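Local structure of transcriptional regulator (Enterococcus faecalis, 3QFI) at residues T58-L62 with S229-Q233; L252-Q256 with A269-D275. The protein belongs to the LytR-CpsA-Psr family of bacterial cell-envelope proteins, long classed as transcriptional regulators. All coordinates share one frame; numbering follows the deposited sequence.

How the contacts relate
Strand 56-62 enters contact 1 early in the chain, but its neighbour arrives only after 166 intervening residues, when most of the helices have been laid down. Segment 229-233 then closes that long loop at the edge of the central mixed sheet. Shortly afterwards the chain passes through strands 234-238 and 243-247 into helix 249-262, and contact 2 closes a much shorter loop when helix 269-280 folds back against it. The two loops therefore follow one another, neither enclosing nor crossing the other. The centres of contact 1 and contact 2 lie about 16 Å apart. Helix 249-262 joins them: T255 packs against E230 and L232 of contact 1.

Contact 1 of 2, residues T58-L62 with S229-Q233; sequences TMISL and SEQLQ
This is a buried contact at one edge of a mixed beta-sheet, where the short, loosely bonded outermost strand 227-230 runs parallel to strand 56-62 within a fold that has helices packed on both faces of the sheet. The segments are closest near their N-terminal ends, with the CA atoms of M59 and S229 4.9 Å apart, and they diverge as 229-233 leaves the strand, until L62 and L232 are separated by 7.5 Å between CA atoms. The backbone of M59 is also hydrogen-bonded to that of D228, just ahead of the segment.

On the face bearing T58, I60 and E230, the aliphatic part of E230 lies across both strand side chains. Its CB rests 3.7 Å from I60 CG1. With CG anti to its own carbonyl carbon (chi1 -83°), E230 turns back toward the start of the strand, bringing CG to 3.5 Å from T58 CG2. Helix 249-262 covers this face, with Q262 against T58 and both T255 and T258 against E230.

The other face, carrying M59, S61 and S229, packs on helix 166-184. There R174 touches the side chains of M59 and S229, and its NH1 forms a hydrogen bond with S61 OG.

Farther along, L232 points back at the strand and continues the apolar contact where the backbones have parted. I60 CD1 lies 4.2 Å from L232 CG, and the branches of the two leucines meet obliquely, L62 CD2 standing 3.5 Å from L232 CD1.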
ATOM      1  N   THR A  58      -3.992  -1.717  -9.468  1.00 18.12           N
ATOM      2  CA  THR A  58      -4.096  -0.393  -8.889  1.00 13.76           C
ATOM      3  C   THR A  58      -3.527  -0.380  -7.476  1.00 23.08           C
ATOM      4  O   THR A  58      -4.021  -1.080  -6.582  1.00 34.38           O
ATOM      5  CB  THR A  58      -5.566   0.028  -8.842  1.00 16.44           C
ATOM      6  OG1 THR A  58      -6.206  -0.357 -10.065  1.00 17.98           O
ATOM      7  CG2 THR A  58      -5.698   1.517  -8.659  1.00 15.81           C
ATOM      8  N   MET A  59      -2.473   0.413  -7.299  1.00 20.64           N
ATOM      9  CA  MET A  59      -1.800   0.574  -6.016  1.00 15.72           C
ATOM     10  C   MET A  59      -2.507   1.700  -5.289  1.00 15.90           C
ATOM     11  O   MET A  59      -3.061   2.608  -5.909  1.00 13.78           O
ATOM     12  CB  MET A  59      -0.329   0.937  -6.220  1.00  7.94           C
ATOM     13  CG  MET A  59       0.492  -0.131  -6.930  1.00 17.37           C
ATOM     14  SD  MET A  59       2.211   0.411  -7.202  1.00 12.34           S
ATOM     15  CE  MET A  59       3.104  -0.788  -6.228  1.00 23.53           C
ATOM     16  N   ILE A  60      -2.480   1.644  -3.969  1.00 21.04           N
ATOM     17  CA  ILE A  60      -3.156   2.644  -3.176  1.00 21.64           C
ATOM     18  C   ILE A  60      -2.386   2.872  -1.889  1.00 16.94           C
ATOM     19  O   ILE A  60      -2.328   2.008  -1.025  1.00 15.99           O
ATOM     20  CB  ILE A  60      -4.618   2.184  -2.854  1.00 25.91           C
ATOM     21  CG1 ILE A  60      -5.630   3.154  -3.444  1.00 24.24           C
ATOM     22  CG2 ILE A  60      -4.843   2.117  -1.364  1.00 36.24           C
ATOM     23  CD1 ILE A  60      -5.609   4.529  -2.815  1.00 14.55           C
ATOM     24  N   SER A  61      -1.768   4.035  -1.788  1.00 16.44           N
ATOM     25  CA  SER A  61      -1.025   4.401  -0.602  1.00  6.62           C
ATOM     26  C   SER A  61      -2.019   4.912   0.427  1.00  9.44           C
ATOM     27  O   SER A  61      -2.930   5.679   0.084  1.00  9.81           O
ATOM     28  CB  SER A  61      -0.057   5.534  -0.914  1.00 11.24           C
ATOM     29  OG  SER A  61       0.976   5.126  -1.791  1.00 16.82           O
ATOM     30  N   LEU A  62      -1.861   4.494   1.678  1.00  6.91           N
ATOM     31  CA  LEU A  62      -2.732   4.981   2.745  1.00 10.24           C
ATOM     32  C   LEU A  62      -1.887   5.812   3.713  1.00  7.57           C
ATOM     33  O   LEU A  62      -0.956   5.299   4.333  1.00  9.93           O
ATOM     34  CB  LEU A  62      -3.380   3.812   3.491  1.00  7.83           C
ATOM     35  CG  LEU A  62      -4.362   3.006   2.637  1.00 17.46           C
ATOM     36  CD1 LEU A  62      -4.683   1.685   3.295  1.00  9.03           C
ATOM     37  CD2 LEU A  62      -5.616   3.831   2.422  1.00 10.71           C
ATOM     38  N   SER A 229      -2.167   3.986 -10.356  1.00 30.27           N
ATOM     39  CA  SER A 229      -2.167   4.459  -8.970  1.00 21.60           C
ATOM     40  C   SER A 229      -3.476   5.160  -8.619  1.00 21.81           C
ATOM     41  O   SER A 229      -4.303   5.423  -9.486  1.00 24.08           O
ATOM     42  CB  SER A 229      -1.008   5.430  -8.730  1.00 16.43           C
ATOM     43  OG  SER A 229       0.243   4.826  -8.990  1.00 24.61           O
ATOM     44  N   GLU A 230      -3.649   5.463  -7.339  1.00 24.18           N
ATOM     45  CA  GLU A 230      -4.842   6.141  -6.849  1.00 29.97           C
ATOM     46  C   GLU A 230      -4.508   6.900  -5.579  1.00 37.58           C
ATOM     47  O   GLU A 230      -3.948   6.331  -4.638  1.00 43.18           O
ATOM     48  CB  GLU A 230      -5.949   5.134  -6.547  1.00 20.71           C
ATOM     49  CG  GLU A 230      -6.758   4.720  -7.752  1.00 44.20           C
ATOM     50  CD  GLU A 230      -8.199   5.201  -7.686  1.00 53.74           C
ATOM     51  OE1 GLU A 230      -8.934   5.022  -8.680  1.00 60.84           O
ATOM     52  OE2 GLU A 230      -8.599   5.755  -6.640  1.00 64.49           O
ATOM     53  N   GLN A 231      -4.840   8.187  -5.553  1.00 43.10           N
ATOM     54  CA  GLN A 231      -4.572   9.010  -4.380  1.00 45.47           C
ATOM     55  C   GLN A 231      -5.863   9.312  -3.622  1.00 41.57           C
ATOM     56  O   GLN A 231      -6.926   9.516  -4.220  1.00 38.16           O
ATOM     57  CB  GLN A 231      -3.895  10.331  -4.785  1.00 52.45           C
ATOM     58  CG  GLN A 231      -4.726  11.235  -5.709  1.00 57.24           C
ATOM     59  CD  GLN A 231      -4.317  12.710  -5.648  1.00 56.08           C
ATOM     60  OE1 GLN A 231      -4.512  13.384  -4.630  1.00 48.54           O
ATOM     61  NE2 GLN A 231      -3.742  13.213  -6.742  1.00 53.99           N
ATOM     62  N   LEU A 232      -5.766   9.326  -2.298  1.00 36.29           N
ATOM     63  CA  LEU A 232      -6.915   9.624  -1.457  1.00 33.57           C
ATOM     64  C   LEU A 232      -6.879  11.100  -1.096  1.00 31.25           C
ATOM     65  O   LEU A 232      -5.952  11.568  -0.432  1.00 29.48           O
ATOM     66  CB  LEU A 232      -6.902   8.760  -0.185  1.00 20.21           C
ATOM     67  CG  LEU A 232      -7.505   7.357  -0.317  1.00 12.47           C
ATOM     68  CD1 LEU A 232      -7.273   6.572   0.951  1.00 11.12           C
ATOM     69  CD2 LEU A 232      -9.002   7.465  -0.617  1.00 12.66           C
ATOM     70  N   GLN A 233      -7.889  11.824  -1.565  1.00 35.48           N
ATOM     71  CA  GLN A 233      -8.015  13.252  -1.309  1.00 30.02           C
ATOM     72  C   GLN A 233      -8.508  13.471   0.114  1.00 29.57           C
ATOM     73  O   GLN A 233      -9.473  12.836   0.547  1.00 22.45           O
ATOM     74  CB  GLN A 233      -9.002  13.874  -2.301  1.00 27.26           C
ATOM     75  CG  GLN A 233      -8.526  13.859  -3.751  1.00 29.87           C
ATOM     76  CD  GLN A 233      -9.638  14.183  -4.729  1.00 25.82           C
ATOM     77  OE1 GLN A 233     -10.389  15.139  -4.534  1.00 38.61           O
ATOM     78  NE2 GLN A 233      -9.746  13.391  -5.789  1.00 24.52           N
TER

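Contact 2 of 2, residues L252-Q256 with A269-D275; sequences LYKTQ and ASEREKD
The phenol ring of Y253 carries R272 over one face and has the side-chain amide of Q256 at its edge, in the ring plane, in a helical hairpin built from helices 249-262 and 269-280. R272 CB sits almost exactly above the ring centre, 3.7 Å from the Y253 centroid and 7° off the normal, which makes a CH-pi contact. The arginine chain stays on that side of the ring and crosses it at about a right angle, carrying CD out over the CD2 side, 3.8 Å from Y253 CD2. The guanidinium is only modestly tilted from the ring plane and approaches obliquely, with NH1 3.9 Å from Y253 CE2.

The helices run roughly antiparallel: the axes of the two segments pass 9.6 Å apart at 149°, a separation bridged by the tyrosine. Its CG is anti to the backbone N (chi1 -177°), which stretches the ring across to A269. There Y253 CZ lies 3.9 Å from A269 CA, while the hydroxyl is hydrogen-bonded to E267, two residues before A269, so the ring is held at its far end as well as over its face.

Nearer the base of the tyrosine, D275 reaches back between L252, Y253 and Q256, although the exact position of its carboxylate is doubtful. The L252 side chain crosses that of D275 at a slant, its methyl CD1 about 3.6 Å from D275 CG. The Q256 amide comes to this carboxylate from the opposite direction, and also packs against the aliphatic part of E271. D100, from outside the hairpin, touches Q256 and places a like charge close to E271. Along its own helix, E271 makes a salt bridge with K274, whose NZ approaches E271 OE2 from its syn side, tilted out of the carboxylate plane, at 3.0 Å.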
ATOM      1  N   LEU A 252     -13.731  10.082  -1.513  1.00 20.78           N
ATOM      2  CA  LEU A 252     -13.613   8.761  -0.886  1.00 14.49           C
ATOM      3  C   LEU A 252     -14.533   7.757  -1.576  1.00 14.35           C
ATOM      4  O   LEU A 252     -14.124   6.641  -1.896  1.00  3.32           O
ATOM      5  CB  LEU A 252     -14.006   8.811   0.602  1.00 11.30           C
ATOM      6  CG  LEU A 252     -13.377   7.791   1.582  1.00 13.45           C
ATOM      7  CD1 LEU A 252     -14.251   7.607   2.820  1.00  1.00           C
ATOM      8  CD2 LEU A 252     -13.181   6.452   0.895  1.00  9.31           C
ATOM      9  N   TYR A 253     -15.788   8.148  -1.778  1.00 14.84           N
ATOM     10  CA  TYR A 253     -16.743   7.257  -2.421  1.00 12.16           C
ATOM     11  C   TYR A 253     -16.271   6.877  -3.804  1.00 12.68           C
ATOM     12  O   TYR A 253     -16.302   5.710  -4.173  1.00 10.92           O
ATOM     13  CB  TYR A 253     -18.138   7.894  -2.519  1.00 10.64           C
ATOM     14  CG  TYR A 253     -19.190   6.960  -3.110  1.00  9.94           C
ATOM     15  CD1 TYR A 253     -19.346   5.657  -2.628  1.00  1.00           C
ATOM     16  CD2 TYR A 253     -20.012   7.367  -4.159  1.00  3.35           C
ATOM     17  CE1 TYR A 253     -20.278   4.790  -3.172  1.00  1.99           C
ATOM     18  CE2 TYR A 253     -20.961   6.499  -4.711  1.00  1.00           C
ATOM     19  CZ  TYR A 253     -21.081   5.209  -4.210  1.00  4.60           C
ATOM     20  OH  TYR A 253     -21.991   4.332  -4.760  1.00 11.57           O
ATOM     21  N   LYS A 254     -15.830   7.865  -4.569  1.00 12.06           N
ATOM     22  CA  LYS A 254     -15.356   7.610  -5.921  1.00 14.16           C
ATOM     23  C   LYS A 254     -14.218   6.576  -5.873  1.00 14.65           C
ATOM     24  O   LYS A 254     -14.204   5.612  -6.637  1.00 15.67           O
ATOM     25  CB  LYS A 254     -14.887   8.923  -6.561  1.00 11.25           C
ATOM     26  CG  LYS A 254     -14.292   8.761  -7.948  1.00 17.18           C
ATOM     27  CD  LYS A 254     -13.636  10.039  -8.419  1.00 22.90           C
ATOM     28  CE  LYS A 254     -12.818   9.763  -9.658  1.00 30.71           C
ATOM     29  NZ  LYS A 254     -11.772   8.723  -9.396  1.00 24.36           N
ATOM     30  N   THR A 255     -13.273   6.774  -4.966  1.00 12.86           N
ATOM     31  CA  THR A 255     -12.165   5.841  -4.820  1.00 15.07           C
ATOM     32  C   THR A 255     -12.662   4.435  -4.492  1.00 10.41           C
ATOM     33  O   THR A 255     -12.179   3.454  -5.049  1.00 19.83           O
ATOM     34  CB  THR A 255     -11.249   6.258  -3.694  1.00 19.08           C
ATOM     35  OG1 THR A 255     -10.788   7.591  -3.926  1.00 29.28           O
ATOM     36  CG2 THR A 255     -10.062   5.304  -3.593  1.00 25.18           C
ATOM     37  N   GLN A 256     -13.611   4.352  -3.566  1.00  1.55           N
ATOM     38  CA  GLN A 256     -14.191   3.078  -3.151  1.00  4.44           C
ATOM     39  C   GLN A 256     -14.873   2.366  -4.291  1.00  1.00           C
ATOM     40  O   GLN A 256     -14.705   1.168  -4.485  1.00 15.91           O
ATOM     41  CB  GLN A 256     -15.226   3.285  -2.044  1.00 11.79           C
ATOM     42  CG  GLN A 256     -14.633   3.506  -0.674  1.00  1.00           C
ATOM     43  CD  GLN A 256     -15.634   4.074   0.282  1.00  7.95           C
ATOM     44  OE1 GLN A 256     -15.399   4.130   1.483  1.00 11.45           O
ATOM     45  NE2 GLN A 256     -16.766   4.513  -0.248  1.00 15.60           N
ATOM     46  N   ALA A 269     -23.727   2.332  -3.090  1.00 15.89           N
ATOM     47  CA  ALA A 269     -24.308   3.634  -2.771  1.00 19.52           C
ATOM     48  C   ALA A 269     -24.532   3.895  -1.289  1.00 22.54           C
ATOM     49  O   ALA A 269     -24.525   5.039  -0.836  1.00 22.88           O
ATOM     50  CB  ALA A 269     -25.614   3.805  -3.520  1.00  9.77           C
ATOM     51  N   SER A 270     -24.750   2.829  -0.540  1.00 22.84           N
ATOM     52  CA  SER A 270     -24.971   2.938   0.893  1.00 19.60           C
ATOM     53  C   SER A 270     -23.709   3.448   1.583  1.00 12.57           C
ATOM     54  O   SER A 270     -23.774   4.057   2.652  1.00 13.13           O
ATOM     55  CB  SER A 270     -25.369   1.568   1.452  1.00 27.07           C
ATOM     56  OG  SER A 270     -25.542   1.612   2.846  1.00 29.74           O
ATOM     57  N   GLU A 271     -22.562   3.230   0.955  1.00  2.72           N
ATOM     58  CA  GLU A 271     -21.296   3.650   1.550  1.00  1.90           C
ATOM     59  C   GLU A 271     -21.069   5.149   1.412  1.00  5.19           C
ATOM     60  O   GLU A 271     -20.294   5.760   2.149  1.00 13.25           O
ATOM     61  CB  GLU A 271     -20.126   2.893   0.914  1.00  7.60           C
ATOM     62  CG  GLU A 271     -18.886   2.830   1.790  1.00 11.69           C
ATOM     63  CD  GLU A 271     -19.085   1.949   3.008  1.00 16.20           C
ATOM     64  OE1 GLU A 271     -20.092   1.209   3.050  1.00 15.64           O
ATOM     65  OE2 GLU A 271     -18.233   1.986   3.918  1.00 19.65           O
ATOM     66  N   ARG A 272     -21.740   5.734   0.447  1.00  4.30           N
ATOM     67  CA  ARG A 272     -21.626   7.152   0.232  1.00  4.24           C
ATOM     68  C   ARG A 272     -22.252   7.871   1.443  1.00  6.79           C
ATOM     69  O   ARG A 272     -21.698   8.847   1.954  1.00 21.89           O
ATOM     70  CB  ARG A 272     -22.328   7.486  -1.084  1.00  8.26           C
ATOM     71  CG  ARG A 272     -22.824   8.883  -1.231  1.00  8.36           C
ATOM     72  CD  ARG A 272     -21.781   9.760  -1.836  1.00 10.92           C
ATOM     73  NE  ARG A 272     -22.408  10.859  -2.559  1.00 23.54           N
ATOM     74  CZ  ARG A 272     -23.199  10.702  -3.619  1.00 32.89           C
ATOM     75  NH1 ARG A 272     -23.464   9.485  -4.086  1.00 28.92           N
ATOM     76  NH2 ARG A 272     -23.728  11.768  -4.214  1.00 49.12           N
ATOM     77  N   GLU A 273     -23.381   7.377   1.936  1.00  8.93           N
ATOM     78  CA  GLU A 273     -24.004   8.032   3.078  1.00 11.72           C
ATOM     79  C   GLU A 273     -23.104   7.879   4.313  1.00 11.48           C
ATOM     80  O   GLU A 273     -23.031   8.771   5.160  1.00 12.04           O
ATOM     81  CB  GLU A 273     -25.384   7.436   3.347  1.00 19.59           C
ATOM     82  CG  GLU A 273     -26.090   6.946   2.093  1.00 35.09           C
ATOM     83  CD  GLU A 273     -26.346   8.047   1.081  1.00 44.40           C
ATOM     84  OE1 GLU A 273     -26.153   9.232   1.436  1.00 50.35           O
ATOM     85  OE2 GLU A 273     -26.752   7.733  -0.064  1.00 47.15           O
ATOM     86  N   LYS A 274     -22.416   6.747   4.418  1.00 10.96           N
ATOM     87  CA  LYS A 274     -21.521   6.531   5.550  1.00  3.44           C
ATOM     88  C   LYS A 274     -20.307   7.463   5.460  1.00  1.00           C
ATOM     89  O   LYS A 274     -19.961   8.111   6.431  1.00  6.28           O
ATOM     90  CB  LYS A 274     -21.095   5.065   5.588  1.00  4.49           C
ATOM     91  CG  LYS A 274     -19.982   4.749   6.551  1.00 15.88           C
ATOM     92  CD  LYS A 274     -19.762   3.247   6.595  1.00 15.67           C
ATOM     93  CE  LYS A 274     -18.485   2.881   7.351  1.00 19.87           C
ATOM     94  NZ  LYS A 274     -17.249   3.143   6.551  1.00 15.46           N
ATOM     95  N   ASP A 275     -19.671   7.553   4.293  1.00  8.46           N
ATOM     96  CA  ASP A 275     -18.513   8.432   4.138  1.00  3.94           C
ATOM     97  C   ASP A 275     -18.816   9.874   4.525  1.00  7.39           C
ATOM     98  O   ASP A 275     -18.002  10.545   5.153  1.00 20.63           O
ATOM     99  CB  ASP A 275     -18.024   8.434   2.699  1.00  1.15           C
ATOM    100  CG  ASP A 275     -17.791   7.061   2.175  1.00 13.80           C
ATOM    101  OD1 ASP A 275     -17.526   6.155   3.002  1.00 11.23           O
ATOM    102  OD2 ASP A 275     -17.865   6.886   0.933  1.00 29.35           O
TER